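V-type ATP synthase alpha chain (Thermoplasma volcanium, PDB 4O1S) is an intein inserted in subunit A of a V-type ATPase, a compact, mostly beta-stranded protein of the Hint (Hedgehog/intein) fold. Local coordinates at residues 119-124 against 163-167. Residue numbers count along the deposited sequence, not the author numbering.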
# COMPACT_ATOMS: atom_id res chain seq x y z
N ILE A 119 -9.17 11.25 0.84
CA ILE A 119 -7.98 10.55 0.39
C ILE A 119 -8.15 9.99 -1.00
O ILE A 119 -9.27 9.71 -1.44
CB ILE A 119 -7.49 9.49 1.39
CG1 ILE A 119 -8.49 8.35 1.54
CG2 ILE A 119 -7.23 10.12 2.75
CD1 ILE A 119 -7.91 7.21 2.40
N ALA A 120 -7.03 9.86 -1.69
CA ALA A 120 -7.00 9.41 -3.07
C ALA A 120 -7.28 7.91 -3.20
O ALA A 120 -6.65 7.07 -2.54
CB ALA A 120 -5.65 9.76 -3.69
N ALA A 121 -8.25 7.59 -4.05
CA ALA A 121 -8.60 6.23 -4.35
C ALA A 121 -8.73 6.15 -5.86
O ALA A 121 -8.77 7.17 -6.53
CB ALA A 121 -9.90 5.88 -3.71
N VAL A 122 -8.81 4.94 -6.40
CA VAL A 122 -9.01 4.76 -7.82
C VAL A 122 -10.34 4.06 -8.12
O VAL A 122 -10.63 3.00 -7.56
CB VAL A 122 -7.88 3.95 -8.39
CG1 VAL A 122 -8.15 3.59 -9.83
CG2 VAL A 122 -6.62 4.75 -8.27
N ALA A 123 -11.16 4.65 -8.99
CA ALA A 123 -12.44 4.06 -9.38
C ALA A 123 -12.29 2.75 -10.19
O ALA A 123 -11.40 2.63 -11.05
CB ALA A 123 -13.25 5.07 -10.16
N GLU A 124 -13.17 1.78 -9.93
CA GLU A 124 -13.13 0.50 -10.64
C GLU A 124 -13.51 0.65 -12.11
O GLU A 124 -12.96 -0.02 -12.98
CB GLU A 124 -14.09 -0.49 -9.99
CG GLU A 124 -14.15 -0.38 -8.47
CD GLU A 124 -14.07 -1.74 -7.78
OE1 GLU A 124 -14.47 -2.75 -8.41
OE2 GLU A 124 -13.61 -1.79 -6.62
N GLY A 163 -10.77 -1.13 -1.94
CA GLY A 163 -11.33 0.02 -2.63
C GLY A 163 -10.27 0.83 -3.35
O GLY A 163 -10.46 2.02 -3.60
N LEU A 164 -9.16 0.17 -3.67
CA LEU A 164 -8.11 0.76 -4.49
C LEU A 164 -7.61 2.10 -3.95
O LEU A 164 -7.61 3.11 -4.67
CB LEU A 164 -8.58 0.92 -5.94
CG LEU A 164 -9.32 -0.24 -6.60
CD1 LEU A 164 -9.63 0.13 -8.02
CD2 LEU A 164 -8.53 -1.50 -6.59
N LEU A 165 -7.19 2.11 -2.69
CA LEU A 165 -6.54 3.29 -2.16
C LEU A 165 -5.14 3.43 -2.76
O LEU A 165 -4.52 2.44 -3.22
CB LEU A 165 -6.48 3.23 -0.64
CG LEU A 165 -7.85 3.18 0.01
CD1 LEU A 165 -7.75 2.63 1.44
CD2 LEU A 165 -8.49 4.57 0.02
N VAL A 166 -4.66 4.67 -2.77
CA VAL A 166 -3.42 5.00 -3.41
C VAL A 166 -2.42 5.31 -2.33
O VAL A 166 -2.60 6.27 -1.55
CB VAL A 166 -3.56 6.21 -4.37
CG1 VAL A 166 -2.22 6.49 -5.09
CG2 VAL A 166 -4.70 5.98 -5.37
N LEU A 167 -1.35 4.52 -2.28
CA LEU A 167 -0.43 4.58 -1.15
C LEU A 167 0.93 5.04 -1.60
O LEU A 167 1.53 4.47 -2.51
CB LEU A 167 -0.36 3.22 -0.46
CG LEU A 167 -1.77 2.82 0.00
CD1 LEU A 167 -1.96 1.35 0.29
CD2 LEU A 167 -2.10 3.64 1.22
O HOH W 1 -4.46 8.27 -0.83
O HOH W 2 -12.57 1.89 -6.11
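Strand 119-122 meets strand 165-167 at a steep angle, 116° between their directions, so the two backbones run together for one antiparallel bridge and then diverge. I119 opens the contact: its side chain reaches across until CD1 lies 3.6 Å from CD2 of L165. At A120 the carbonyl O accepts a hydrogen bond from V166 N (3.1 Å), and water 1 sits between this same oxygen (3.0 Å) and V166 O (2.8 Å). A121 pairs with L165 as a non-hydrogen-bonded antiparallel pair, their CA atoms 4.2 Å apart, and A121 CA makes a close CH-O contact with L164 O at 3.3 Å. The second hydrogen bond of the bridge, V122 N to L164 O (2.8 Å), follows; CG2 of V122 packs at 3.7 Å on CG2 of V166, and its CB lies 4.0 Å from CB of L164. Water 2 extends the link, donating to V122 O (2.7 Å) and weakly to G163 O (3.3 Å). Segment 163-167 enters its strand through two residues of positive phi, G163 and L164. At A123 and E124 only loose contact remains, A123 O and E124 N each lying 4.3 Å from CD1 of L164. Strand 118-122 is outermost in its sheet, beside strand 129-141; the bridge, with an A120-F98 backbone bond, helps join two antiparallel sheets, whose strands cross here within the all-beta Hint fold of the intein splicing domain.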